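PDB 5V8K: p800 reaction center core protein from Heliobacterium modesticaldum, which forms the homodimeric core of a photosynthetic reaction center in the membrane, holding bacteriochlorophyll g pigments and a [4Fe-4S] cluster. Local coordinates for residues 24-29 against 91-96; 37-42 against 56-61; 273-278 against 391-396. All coordinates share one frame; numbering follows the deposited sequence.

In the fold
Helix 18-39, the first helix of the chain, takes part in two of the contacts. Its end runs into residues 37-42, which meet residues 56-61 in interaction 2, after a connection of 13 residues that includes the short helix 48-51 and leads to helix 58-67. The chain then turns back along helix 77-97, whose residues 91-96 meet 24-29 in interaction 1; this closes a wider loop that encloses the first. Both use helix 18-39, and their centres are about 21 Å apart. Interaction 3 follows in series, across 112 intervening residues, pairing helix 258-291 with helix 376-401. Its centre is about 31 Å from each of the other two, and it lies nearer the centre of the chain.

Interaction 1: residues 24-29 against 91-96; sequences AHINHL and IILWGF. With GBF (Bacteriochlorophyll g), chain F.
W94 NE1 is held by two oxygens of helix 18-39: it gives a weak, bent hydrogen bond to N27 O (3.3 Å, 125° at the hydrogen) and a further one to N31 OD1. The N27 carbonyl oxygen lies at the edge of the indole, near its plane. The N27 amide, turned 50° from that plane, puts OD1 3.7 Å from W94 CD1, while ND2 bonds to ester carbonyl oxygen O1D of another bacteriochlorophyll g and more weakly to G97 O. Beside this, I26 CG2, anti to its backbone N, comes to 3.1 Å from L93 O, a tight approach. The two methyls of L93 make the apolar contacts, CD1 lying 4.0 Å from L29 CB and CD2 4.2 Å from I26 CG2. The two segments run antiparallel, their axes coming within 7.8 Å at 162° between their directions. On another side of helix 18-39, H25 NE2 binds the magnesium of the chain F bacteriochlorophyll g at 2.4 Å, with pigment atom CBA over the centre of the imidazole face. H28 CE1 meets methyl CMA of the same pigment at 3.5 Å. An alanine in place of H25 would probably leave this magnesium without its protein ligand and the keto oxygen OBD of a further pigment without the donor it has in ND1. With NE2 on the metal and ND1 bonded to that keto oxygen, both imidazole nitrogens are used; the ring's rotation is thereby fixed, and the ND1 bond is likely to make NE2 a somewhat stronger electron donor to the magnesium.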
loop_
_atom_site.group_PDB
_atom_site.type_symbol
_atom_site.label_atom_id
_atom_site.label_comp_id
_atom_site.label_asym_id
_atom_site.label_seq_id
_atom_site.Cartn_x
_atom_site.Cartn_y
_atom_site.Cartn_z
ATOM N N ALA A 24 -8.955 29.860 24.373
ATOM C CA ALA A 24 -8.747 28.971 23.240
ATOM C C ALA A 24 -9.874 29.117 22.232
ATOM O O ALA A 24 -9.626 29.139 21.024
ATOM C CB ALA A 24 -8.625 27.529 23.723
ATOM N N HIS A 25 -11.116 29.246 22.710
ATOM C CA HIS A 25 -12.239 29.442 21.805
ATOM C C HIS A 25 -12.115 30.755 21.039
ATOM O O HIS A 25 -12.370 30.802 19.835
ATOM C CB HIS A 25 -13.546 29.413 22.584
ATOM C CG HIS A 25 -13.937 28.058 23.070
ATOM N ND1 HIS A 25 -15.119 27.835 23.743
ATOM C CD2 HIS A 25 -13.315 26.855 22.989
ATOM C CE1 HIS A 25 -15.208 26.556 24.059
ATOM N NE2 HIS A 25 -14.120 25.949 23.630
ATOM N N ILE A 26 -11.758 31.836 21.732
ATOM C CA ILE A 26 -11.517 33.114 21.066
ATOM C C ILE A 26 -10.452 32.953 19.988
ATOM O O ILE A 26 -10.645 33.372 18.840
ATOM C CB ILE A 26 -11.122 34.185 22.105
ATOM C CG1 ILE A 26 -12.250 34.366 23.126
ATOM C CG2 ILE A 26 -10.748 35.536 21.419
ATOM C CD1 ILE A 26 -11.998 35.455 24.170
ATOM N N ASN A 27 -9.312 32.337 20.335
ATOM C CA ASN A 27 -8.240 32.197 19.356
ATOM C C ASN A 27 -8.686 31.333 18.195
ATOM O O ASN A 27 -8.265 31.553 17.056
ATOM C CB ASN A 27 -6.984 31.604 19.987
ATOM C CG ASN A 27 -6.282 32.573 20.911
ATOM O OD1 ASN A 27 -6.253 33.784 20.673
ATOM N ND2 ASN A 27 -5.694 32.043 21.964
ATOM N N HIS A 28 -9.559 30.359 18.453
ATOM C CA HIS A 28 -10.070 29.579 17.342
ATOM C C HIS A 28 -10.906 30.444 16.398
ATOM O O HIS A 28 -10.825 30.284 15.181
ATOM C CB HIS A 28 -10.877 28.394 17.836
ATOM C CG HIS A 28 -11.620 27.723 16.740
ATOM N ND1 HIS A 28 -12.970 27.896 16.542
ATOM C CD2 HIS A 28 -11.188 26.939 15.732
ATOM C CE1 HIS A 28 -13.346 27.209 15.483
ATOM N NE2 HIS A 28 -12.279 26.637 14.965
ATOM N N LEU A 29 -11.712 31.365 16.934
ATOM C CA LEU A 29 -12.414 32.316 16.074
ATOM C C LEU A 29 -11.430 33.155 15.254
ATOM O O LEU A 29 -11.641 33.378 14.054
ATOM C CB LEU A 29 -13.320 33.218 16.914
ATOM C CG LEU A 29 -14.456 32.475 17.621
ATOM C CD1 LEU A 29 -15.202 33.389 18.544
ATOM C CD2 LEU A 29 -15.392 31.812 16.648
ATOM N N ILE A 91 -6.871 39.668 14.047
ATOM C CA ILE A 91 -5.861 40.257 14.920
ATOM C C ILE A 91 -6.487 40.698 16.234
ATOM O O ILE A 91 -5.874 40.564 17.298
ATOM C CB ILE A 91 -5.149 41.418 14.200
ATOM C CG1 ILE A 91 -4.287 40.873 13.066
ATOM C CG2 ILE A 91 -4.269 42.225 15.171
ATOM C CD1 ILE A 91 -3.860 41.972 12.103
ATOM N N ILE A 92 -7.711 41.236 16.182
ATOM C CA ILE A 92 -8.403 41.662 17.396
ATOM C C ILE A 92 -8.728 40.454 18.270
ATOM O O ILE A 92 -8.592 40.507 19.495
ATOM C CB ILE A 92 -9.676 42.447 17.037
ATOM C CG1 ILE A 92 -9.318 43.753 16.322
ATOM C CG2 ILE A 92 -10.492 42.752 18.287
ATOM C CD1 ILE A 92 -10.531 44.563 15.851
ATOM N N LEU A 93 -9.185 39.353 17.648
ATOM C CA LEU A 93 -9.530 38.140 18.388
ATOM C C LEU A 93 -8.293 37.480 18.973
ATOM O O LEU A 93 -8.304 37.048 20.133
ATOM C CB LEU A 93 -10.253 37.158 17.470
ATOM C CG LEU A 93 -11.632 37.620 17.025
ATOM C CD1 LEU A 93 -12.049 36.874 15.788
ATOM C CD2 LEU A 93 -12.605 37.388 18.148
ATOM N N TRP A 94 -7.226 37.353 18.177
ATOM C CA TRP A 94 -5.995 36.784 18.723
ATOM C C TRP A 94 -5.393 37.693 19.792
ATOM O O TRP A 94 -4.746 37.212 20.732
ATOM C CB TRP A 94 -4.964 36.566 17.625
ATOM C CG TRP A 94 -5.166 35.403 16.710
ATOM C CD1 TRP A 94 -5.756 34.193 16.994
ATOM C CD2 TRP A 94 -4.752 35.338 15.352
ATOM N NE1 TRP A 94 -5.718 33.380 15.893
ATOM C CE2 TRP A 94 -5.115 34.062 14.863
ATOM C CE3 TRP A 94 -4.096 36.231 14.497
ATOM C CZ2 TRP A 94 -4.855 33.674 13.549
ATOM C CZ3 TRP A 94 -3.835 35.838 13.197
ATOM C CH2 TRP A 94 -4.206 34.583 12.737
ATOM N N GLY A 95 -5.549 38.999 19.635
ATOM C CA GLY A 95 -5.061 39.943 20.616
ATOM C C GLY A 95 -5.697 39.657 21.951
ATOM O O GLY A 95 -5.002 39.384 22.935
ATOM N N PHE A 96 -7.029 39.725 21.987
ATOM C CA PHE A 96 -7.763 39.407 23.204
ATOM C C PHE A 96 -7.485 37.975 23.663
ATOM O O PHE A 96 -7.437 37.704 24.870
ATOM C CB PHE A 96 -9.263 39.630 22.970
ATOM C CG PHE A 96 -9.688 41.104 22.930
ATOM C CD1 PHE A 96 -9.193 42.037 23.833
ATOM C CD2 PHE A 96 -10.606 41.529 21.991
ATOM C CE1 PHE A 96 -9.608 43.376 23.774
ATOM C CE2 PHE A 96 -11.024 42.844 21.924
ATOM C CZ PHE A 96 -10.531 43.771 22.810
HETATM MG MG GBF F . -13.351 23.724 23.038
HETATM C CHA GBF F . -16.471 23.097 21.500
HETATM C CHB GBF F . -12.352 25.141 20.236
HETATM C CHC GBF F . -10.185 23.125 24.247
HETATM C CHD GBF F . -14.649 22.065 25.890
HETATM N NA GBF F . -14.218 24.102 21.272
HETATM C C1A GBF F . -15.397 23.782 20.701
HETATM C C2A GBF F . -15.819 24.588 19.473
HETATM C C3A GBF F . -14.470 25.194 19.081
HETATM C C4A GBF F . -13.634 24.777 20.269
HETATM C CMA GBF F . -13.933 24.630 17.761
HETATM C CAA GBF F . -16.894 25.675 19.563
HETATM C CBA GBF F . -16.595 26.714 20.644
HETATM C CGA GBF F . -17.885 27.245 21.236
HETATM O O1A GBF F . -18.420 28.257 20.792
HETATM O O2A GBF F . -18.296 26.745 22.525
HETATM N NB GBF F . -11.502 24.067 22.311
HETATM C C1B GBF F . -11.278 24.737 21.166
HETATM C C2B GBF F . -9.929 24.845 20.973
HETATM C C3B GBF F . -9.339 24.269 22.073
HETATM C C4B GBF F . -10.354 23.821 22.939
HETATM C CMB GBF F . -9.226 25.497 19.802
HETATM C CAB GBF F . -7.876 24.247 22.131
HETATM C CBB GBF F . -7.112 23.506 22.883
HETATM N NC GBF F . -12.599 22.744 24.671
HETATM C C1C GBF F . -11.332 22.701 25.066
HETATM C C2C GBF F . -10.849 22.189 26.371
HETATM C C3C GBF F . -12.253 21.987 26.747
HETATM C C4C GBF F . -13.203 22.276 25.770
HETATM C CMC GBF F . -10.115 20.857 26.163
HETATM C CAC GBF F . -12.670 21.482 28.085
HETATM C CBC GBF F . -11.687 21.159 29.190
HETATM N ND GBF F . -15.037 22.784 23.642
HETATM C C1D GBF F . -15.541 22.210 24.731
HETATM C C2D GBF F . -17.071 21.663 24.773
HETATM C C3D GBF F . -17.238 22.102 23.458
HETATM C C4D GBF F . -16.133 22.722 22.799
HETATM C CMD GBF F . -17.957 20.975 25.780
HETATM C CAD GBF F . -18.308 22.000 22.441
HETATM O OBD GBF F . -19.536 21.659 22.476
HETATM C CBD GBF F . -17.916 22.855 21.286
HETATM C CGD GBF F . -18.162 22.143 19.988
HETATM O O1D GBF F . -19.075 22.399 19.242
HETATM O O2D GBF F . -17.296 21.084 19.590
HETATM C CED GBF F . -17.687 20.255 18.506
HETATM C C1 GBF F . -19.509 27.192 23.145
HETATM C C2 GBF F . -19.344 26.980 24.616
HETATM C C3 GBF F . -19.255 25.766 25.156
HETATM C C4 GBF F . -19.375 24.521 24.308
HETATM C C5 GBF F . -19.063 25.641 26.655
#

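Interaction 2: residues 37-42 against 56-61; sequences SFILVH and APATMF. With GBF (Bacteriochlorophyll g), chain H.
I39 and F61 make the one CH-pi contact here: methyl CG2 of I39 stands over the F61 face, 3.8 Å from the ring centroid and 19° off the normal. With CG1 anti to the backbone N (chi1 -161°), CG2 occupies the crowded position between N and the carbonyl carbon. The apolar contacts spread from the same side chain. I39 CG1 lies 4.0 Å from A58 CB, and I39 CD1 reaches P57 CG at 4.2 Å. L40 adds its CD2, 4.1 Å from F61 CB, the two side chains crossing at about a right angle. No hydrogen bond joins the two segments. Within 37-42, F38 O accepts from both V41 N and H42 N, while L40 O is bonded to Y62 OH just beyond F61. P57 sits at the N-cap position of helix 58-67. Metal binding belongs to the other side of 37-42: H42 NE2 lies 2.5 Å from the magnesium of the chain H bacteriochlorophyll g. V41 CG1 packs over one face of the imidazole and also reaches pigment oxygen O1D at 3.4 Å. The C-terminal end of helix 18-39 thus packs against the N-terminal turn of helix 58-67, and the residues that follow the first helix carry a histidine axial ligand, the usual way (bacterio)chlorophyll is held in reaction centers.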
loop_
_atom_site.group_PDB
_atom_site.type_symbol
_atom_site.label_atom_id
_atom_site.label_comp_id
_atom_site.label_asym_id
_atom_site.label_seq_id
_atom_site.Cartn_x
_atom_site.Cartn_y
_atom_site.Cartn_z
ATOM N N SER A 37 -9.287 35.527 5.384
ATOM C CA SER A 37 -8.495 36.638 4.862
ATOM C C SER A 37 -7.327 36.133 4.030
ATOM O O SER A 37 -7.034 36.697 2.973
ATOM C CB SER A 37 -7.986 37.542 5.992
ATOM O OG SER A 37 -6.834 37.006 6.631
ATOM N N PHE A 38 -6.688 35.034 4.461
ATOM C CA PHE A 38 -5.543 34.507 3.727
ATOM C C PHE A 38 -5.962 34.010 2.341
ATOM O O PHE A 38 -5.333 34.341 1.324
ATOM C CB PHE A 38 -4.889 33.381 4.528
ATOM C CG PHE A 38 -3.830 32.637 3.775
ATOM C CD1 PHE A 38 -2.591 33.195 3.590
ATOM C CD2 PHE A 38 -4.078 31.395 3.247
ATOM C CE1 PHE A 38 -1.616 32.537 2.915
ATOM C CE2 PHE A 38 -3.086 30.715 2.546
ATOM C CZ PHE A 38 -1.859 31.298 2.377
ATOM N N ILE A 39 -7.051 33.234 2.283
ATOM C CA ILE A 39 -7.374 32.481 1.077
ATOM C C ILE A 39 -8.059 33.332 0.013
ATOM O O ILE A 39 -8.102 32.925 -1.152
ATOM C CB ILE A 39 -8.190 31.223 1.479
ATOM C CG1 ILE A 39 -8.142 30.200 0.382
ATOM C CG2 ILE A 39 -9.654 31.517 1.807
ATOM C CD1 ILE A 39 -6.696 29.643 0.099
ATOM N N LEU A 40 -8.558 34.523 0.353
ATOM C CA LEU A 40 -9.009 35.474 -0.670
ATOM C C LEU A 40 -7.864 36.206 -1.366
ATOM O O LEU A 40 -8.092 36.832 -2.411
ATOM C CB LEU A 40 -9.980 36.513 -0.057
ATOM C CG LEU A 40 -11.316 35.903 0.435
ATOM C CD1 LEU A 40 -12.167 36.951 1.131
ATOM C CD2 LEU A 40 -12.096 35.279 -0.709
ATOM N N VAL A 41 -6.643 36.111 -0.849
ATOM C CA VAL A 41 -5.520 36.919 -1.305
ATOM C C VAL A 41 -4.386 36.066 -1.859
ATOM O O VAL A 41 -3.771 36.432 -2.860
ATOM C CB VAL A 41 -5.003 37.823 -0.164
ATOM C CG1 VAL A 41 -3.706 38.528 -0.564
ATOM C CG2 VAL A 41 -6.052 38.855 0.178
ATOM N N HIS A 42 -4.062 34.958 -1.200
ATOM C CA HIS A 42 -2.943 34.107 -1.564
ATOM C C HIS A 42 -3.454 32.752 -2.062
ATOM O O HIS A 42 -4.604 32.383 -1.844
ATOM C CB HIS A 42 -2.018 33.912 -0.364
ATOM C CG HIS A 42 -1.419 35.172 0.133
ATOM N ND1 HIS A 42 -0.392 35.813 -0.522
ATOM C CD2 HIS A 42 -1.708 35.927 1.214
ATOM C CE1 HIS A 42 -0.073 36.912 0.134
ATOM N NE2 HIS A 42 -0.862 37.008 1.183
ATOM N N ALA A 56 -7.426 25.183 -5.274
ATOM C CA ALA A 56 -8.310 24.787 -4.208
ATOM C C ALA A 56 -7.730 25.330 -2.930
ATOM O O ALA A 56 -6.506 25.339 -2.795
ATOM C CB ALA A 56 -8.485 23.267 -4.149
ATOM N N PRO A 57 -8.569 25.347 -1.912
ATOM C CA PRO A 57 -9.717 26.031 -1.339
ATOM C C PRO A 57 -10.097 27.398 -1.931
ATOM O O PRO A 57 -11.282 27.700 -1.778
ATOM C CB PRO A 57 -9.356 26.127 0.167
ATOM C CG PRO A 57 -8.025 25.691 0.298
ATOM C CD PRO A 57 -7.431 25.595 -1.010
ATOM N N ALA A 58 -9.213 28.177 -2.570
ATOM C CA ALA A 58 -9.586 29.553 -2.915
ATOM C C ALA A 58 -10.812 29.602 -3.815
ATOM O O ALA A 58 -11.664 30.485 -3.673
ATOM C CB ALA A 58 -8.401 30.264 -3.579
ATOM N N THR A 59 -10.920 28.658 -4.750
ATOM C CA THR A 59 -12.049 28.623 -5.675
ATOM C C THR A 59 -13.384 28.594 -4.950
ATOM O O THR A 59 -14.360 29.211 -5.403
ATOM C CB THR A 59 -11.955 27.400 -6.594
ATOM O OG1 THR A 59 -11.683 26.227 -5.799
ATOM C CG2 THR A 59 -10.894 27.620 -7.624
ATOM N N MET A 60 -13.469 27.844 -3.851
ATOM C CA MET A 60 -14.757 27.721 -3.172
ATOM C C MET A 60 -15.139 29.036 -2.509
ATOM O O MET A 60 -16.313 29.413 -2.485
ATOM C CB MET A 60 -14.741 26.577 -2.134
ATOM C CG MET A 60 -14.900 25.213 -2.755
ATOM S SD MET A 60 -15.004 23.939 -1.512
ATOM C CE MET A 60 -13.255 23.725 -1.104
ATOM N N PHE A 61 -14.154 29.738 -1.973
ATOM C CA PHE A 61 -14.416 30.995 -1.276
ATOM C C PHE A 61 -14.748 32.113 -2.264
ATOM O O PHE A 61 -15.557 33.004 -1.959
ATOM C CB PHE A 61 -13.213 31.365 -0.412
ATOM C CG PHE A 61 -13.130 30.578 0.834
ATOM C CD1 PHE A 61 -12.458 29.379 0.848
ATOM C CD2 PHE A 61 -13.756 30.998 1.979
ATOM C CE1 PHE A 61 -12.384 28.628 1.985
ATOM C CE2 PHE A 61 -13.704 30.226 3.153
ATOM C CZ PHE A 61 -13.031 29.055 3.151
HETATM MG MG GBF H . -0.272 38.666 2.919
HETATM C CHA GBF H . -1.724 41.369 1.225
HETATM C CHB GBF H . 2.591 39.389 1.444
HETATM C CHC GBF H . 1.116 36.569 5.272
HETATM C CHD GBF H . -3.436 38.245 4.554
HETATM N NA GBF H . 0.310 40.041 1.595
HETATM C C1A GBF H . -0.298 41.037 0.949
HETATM C C2A GBF H . 0.483 41.945 0.036
HETATM C C3A GBF H . 1.702 41.045 -0.120
HETATM C C4A GBF H . 1.524 40.100 1.041
HETATM C CMA GBF H . 1.701 40.298 -1.439
HETATM C CAA GBF H . 0.839 43.353 0.573
HETATM C CBA GBF H . 1.542 43.302 1.923
HETATM C CGA GBF H . 1.814 44.705 2.413
HETATM O O1A GBF H . 1.663 45.661 1.662
HETATM O O2A GBF H . 2.472 44.910 3.701
HETATM N NB GBF H . 1.618 38.082 3.318
HETATM C C1B GBF H . 2.685 38.430 2.586
HETATM C C2B GBF H . 3.792 37.788 3.126
HETATM C C3B GBF H . 3.343 37.018 4.196
HETATM C C4B GBF H . 1.976 37.225 4.271
HETATM C CMB GBF H . 5.197 37.920 2.607
HETATM C CAB GBF H . 4.130 36.143 5.103
HETATM C CBB GBF H . 5.440 36.026 5.164
HETATM N NC GBF H . -1.017 37.638 4.512
HETATM C C1C GBF H . -0.334 36.837 5.342
HETATM C C2C GBF H . -0.910 36.081 6.491
HETATM C C3C GBF H . -2.225 36.656 6.135
HETATM C C4C GBF H . -2.254 37.514 5.029
HETATM C CMC GBF H . -0.730 34.587 6.332
HETATM C CAC GBF H . -3.457 36.362 6.918
HETATM C CBC GBF H . -3.421 35.424 8.103
HETATM N ND GBF H . -2.109 39.486 2.980
HETATM C C1D GBF H . -3.285 39.339 3.572
HETATM C C2D GBF H . -4.516 40.332 3.235
HETATM C C3D GBF H . -3.701 41.011 2.349
HETATM C C4D GBF H . -2.367 40.582 2.179
HETATM C CMD GBF H . -5.943 40.534 3.638
HETATM C CAD GBF H . -3.937 42.092 1.374
HETATM O OBD GBF H . -4.887 42.932 1.200
HETATM C CBD GBF H . -2.651 42.393 0.684
HETATM C CGD GBF H . -2.866 42.457 -0.811
HETATM O O1D GBF H . -2.673 41.554 -1.612
HETATM O O2D GBF H . -3.359 43.694 -1.343
HETATM C CED GBF H . -2.843 44.138 -2.604
#

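Interaction 3: residues 273-278 against 391-396; sequences MFWIGG and FTMVPM. With GBF (Bacteriochlorophyll g), chain T.
The W275 indole has the end of M396 laid over one face: CE stands above the five-membered ring, 3.7 Å from its centroid and 14° off the normal, and SD above the six-membered ring, 3.8 Å from its centroid. A bend of the M396 chain at chi3 (70°) places CE there. This is a Met-aromatic contact joined to a CH-pi contact. At the edge, W275 CZ2 meets vinyl carbon CBB of the chain T bacteriochlorophyll g at 3.3 Å, and M393 SD lies 3.4 Å from the same CBB. M393 CG approaches W275 CZ2 obliquely at 3.9 Å. Beside the indole, I276 CG1 lies 4.0 Å from M396 SD, and I276 CD1 touches T392 CG2, whose OG1 bonds instead to G388 O. The segment axes stay 11.1 Å apart at 26°, a gap these long side chains bridge. With no hydrogen bond across it, the contact rests on dispersion and the polarisable sulfur, chemistry suited to two predicted transmembrane helices with a pigment lodged against them.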
loop_
_atom_site.group_PDB
_atom_site.type_symbol
_atom_site.label_atom_id
_atom_site.label_comp_id
_atom_site.label_asym_id
_atom_site.label_seq_id
_atom_site.Cartn_x
_atom_site.Cartn_y
_atom_site.Cartn_z
ATOM N N MET A 273 -14.654 12.253 10.278
ATOM C CA MET A 273 -13.649 12.564 11.310
ATOM C C MET A 273 -14.345 12.996 12.648
ATOM O O MET A 273 -13.937 12.625 13.731
ATOM C CB MET A 273 -12.556 13.602 10.883
ATOM C CG MET A 273 -11.544 13.150 9.850
ATOM S SD MET A 273 -10.762 14.505 8.995
ATOM C CE MET A 273 -9.774 15.264 10.247
ATOM N N PHE A 274 -15.384 13.799 12.567
ATOM C CA PHE A 274 -16.086 14.219 13.783
ATOM C C PHE A 274 -16.921 13.080 14.372
ATOM O O PHE A 274 -17.090 13.010 15.589
ATOM C CB PHE A 274 -16.976 15.432 13.513
ATOM C CG PHE A 274 -16.256 16.753 13.612
ATOM C CD1 PHE A 274 -16.050 17.333 14.844
ATOM C CD2 PHE A 274 -15.780 17.403 12.478
ATOM C CE1 PHE A 274 -15.376 18.540 14.953
ATOM C CE2 PHE A 274 -15.105 18.598 12.591
ATOM C CZ PHE A 274 -14.910 19.169 13.831
ATOM N N TRP A 275 -17.459 12.197 13.529
ATOM C CA TRP A 275 -18.209 11.047 14.017
ATOM C C TRP A 275 -17.308 10.153 14.860
ATOM O O TRP A 275 -17.637 9.795 15.989
ATOM C CB TRP A 275 -18.774 10.274 12.815
ATOM C CG TRP A 275 -19.624 9.066 13.080
ATOM C CD1 TRP A 275 -20.544 8.887 14.076
ATOM C CD2 TRP A 275 -19.636 7.865 12.298
ATOM N NE1 TRP A 275 -21.129 7.630 13.960
ATOM C CE2 TRP A 275 -20.587 6.994 12.865
ATOM C CE3 TRP A 275 -18.928 7.444 11.170
ATOM C CZ2 TRP A 275 -20.838 5.720 12.335
ATOM C CZ3 TRP A 275 -19.166 6.197 10.658
ATOM C CH2 TRP A 275 -20.120 5.343 11.237
ATOM N N ILE A 276 -16.145 9.810 14.316
ATOM C CA ILE A 276 -15.272 8.866 14.985
ATOM C C ILE A 276 -14.594 9.525 16.170
ATOM O O ILE A 276 -14.512 8.936 17.245
ATOM C CB ILE A 276 -14.266 8.283 13.981
ATOM C CG1 ILE A 276 -15.025 7.429 12.963
ATOM C CG2 ILE A 276 -13.186 7.478 14.706
ATOM C CD1 ILE A 276 -14.243 7.044 11.731
ATOM N N GLY A 277 -14.114 10.763 16.006
ATOM C CA GLY A 277 -13.530 11.472 17.132
ATOM C C GLY A 277 -14.534 11.805 18.211
ATOM O O GLY A 277 -14.200 11.803 19.395
ATOM N N GLY A 278 -15.773 12.099 17.832
ATOM C CA GLY A 278 -16.794 12.325 18.841
ATOM C C GLY A 278 -17.088 11.079 19.648
ATOM O O GLY A 278 -17.226 11.132 20.880
ATOM N N PHE A 391 -18.921 -1.766 9.041
ATOM C CA PHE A 391 -17.528 -2.161 9.214
ATOM C C PHE A 391 -16.781 -1.166 10.107
ATOM O O PHE A 391 -16.158 -1.545 11.102
ATOM C CB PHE A 391 -16.919 -2.271 7.808
ATOM C CG PHE A 391 -15.495 -2.693 7.759
ATOM C CD1 PHE A 391 -15.125 -3.986 8.058
ATOM C CD2 PHE A 391 -14.533 -1.821 7.309
ATOM C CE1 PHE A 391 -13.799 -4.367 7.976
ATOM C CE2 PHE A 391 -13.225 -2.179 7.216
ATOM C CZ PHE A 391 -12.842 -3.441 7.560
ATOM N N THR A 392 -16.838 0.126 9.754
ATOM C CA THR A 392 -16.245 1.170 10.585
ATOM C C THR A 392 -16.790 1.131 12.010
ATOM O O THR A 392 -16.062 1.379 12.970
ATOM C CB THR A 392 -16.498 2.548 9.945
ATOM O OG1 THR A 392 -15.904 2.581 8.642
ATOM C CG2 THR A 392 -15.849 3.617 10.768
ATOM N N MET A 393 -18.068 0.832 12.169
ATOM C CA MET A 393 -18.649 0.791 13.508
ATOM C C MET A 393 -18.082 -0.342 14.380
ATOM O O MET A 393 -18.273 -0.303 15.610
ATOM C CB MET A 393 -20.174 0.622 13.441
ATOM C CG MET A 393 -20.979 1.875 13.087
ATOM S SD MET A 393 -22.729 1.679 13.527
ATOM C CE MET A 393 -23.228 0.476 12.301
ATOM N N VAL A 394 -17.406 -1.341 13.800
ATOM C CA VAL A 394 -16.878 -2.457 14.615
ATOM C C VAL A 394 -15.842 -1.905 15.599
ATOM O O VAL A 394 -16.014 -2.083 16.810
ATOM C CB VAL A 394 -16.307 -3.600 13.746
ATOM C CG1 VAL A 394 -15.507 -4.601 14.565
ATOM C CG2 VAL A 394 -17.465 -4.342 13.032
ATOM N N PRO A 395 -14.780 -1.217 15.156
ATOM C CA PRO A 395 -13.893 -0.585 16.149
ATOM C C PRO A 395 -14.584 0.488 16.995
ATOM O O PRO A 395 -14.219 0.657 18.166
ATOM C CB PRO A 395 -12.742 0.010 15.313
ATOM C CG PRO A 395 -13.213 0.028 13.896
ATOM C CD PRO A 395 -14.278 -1.076 13.788
ATOM N N MET A 396 -15.600 1.174 16.465
ATOM C CA MET A 396 -16.280 2.222 17.230
ATOM C C MET A 396 -17.023 1.647 18.433
ATOM O O MET A 396 -16.960 2.199 19.541
ATOM C CB MET A 396 -17.240 3.004 16.336
ATOM C CG MET A 396 -16.544 3.728 15.207
ATOM S SD MET A 396 -17.661 4.621 14.097
ATOM C CE MET A 396 -18.139 5.877 15.232
HETATM MG MG GBF T . -23.752 8.340 19.716
HETATM C CHA GBF T . -23.979 8.981 23.158
HETATM C CHB GBF T . -21.576 5.937 20.370
HETATM C CHC GBF T . -24.169 7.550 16.424
HETATM C CHD GBF T . -26.222 10.960 19.286
HETATM N NA GBF T . -22.961 7.612 21.376
HETATM C C1A GBF T . -23.109 7.868 22.678
HETATM C C2A GBF T . -22.524 6.949 23.690
HETATM C C3A GBF T . -21.424 6.407 22.768
HETATM C C4A GBF T . -22.023 6.672 21.423
HETATM C CMA GBF T . -20.090 7.133 22.903
HETATM C CAA GBF T . -23.554 5.935 24.243
HETATM C CBA GBF T . -24.030 4.906 23.218
HETATM C CGA GBF T . -24.955 3.924 23.906
HETATM O O1A GBF T . -24.615 3.393 24.959
HETATM O O2A GBF T . -25.873 3.215 23.033
HETATM N NB GBF T . -23.088 6.784 18.569
HETATM C C1B GBF T . -22.068 5.982 18.960
HETATM C C2B GBF T . -21.755 5.151 17.911
HETATM C C3B GBF T . -22.489 5.590 16.823
HETATM C C4B GBF T . -23.235 6.716 17.244
HETATM C CMB GBF T . -20.795 3.982 17.962
HETATM C CAB GBF T . -22.402 4.875 15.543
HETATM C CBB GBF T . -23.219 4.938 14.515
HETATM N NC GBF T . -24.945 9.093 18.233
HETATM C C1C GBF T . -24.957 8.689 16.966
HETATM C C2C GBF T . -25.713 9.350 15.866
HETATM C C3C GBF T . -26.285 10.255 16.851
HETATM C C4C GBF T . -25.818 10.124 18.152
HETATM C CMC GBF T . -24.716 10.106 14.952
HETATM C CAC GBF T . -27.255 11.289 16.437
HETATM C CBC GBF T . -27.725 11.374 15.006
HETATM N ND GBF T . -24.871 9.631 20.791
HETATM C C1D GBF T . -25.738 10.630 20.636
HETATM C C2D GBF T . -26.264 11.492 21.908
HETATM C C3D GBF T . -25.492 10.698 22.762
HETATM C C4D GBF T . -24.696 9.668 22.173
HETATM C CMD GBF T . -27.201 12.624 22.113
HETATM C CAD GBF T . -25.341 10.566 24.229
HETATM O OBD GBF T . -25.668 11.329 25.197
HETATM C CBD GBF T . -24.264 9.546 24.499
HETATM C CGD GBF T . -22.987 10.121 25.042
HETATM O O1D GBF T . -22.079 10.509 24.326
HETATM O O2D GBF T . -22.781 10.259 26.451
HETATM C CED GBF T . -22.213 11.502 26.862
HETATM C C1 GBF T . -26.473 1.965 23.360
HETATM C C2 GBF T . -26.740 1.283 22.043
HETATM C C3 GBF T . -27.786 1.606 21.265
HETATM C C4 GBF T . -28.768 2.660 21.678
HETATM C C5 GBF T . -27.980 0.895 19.945
#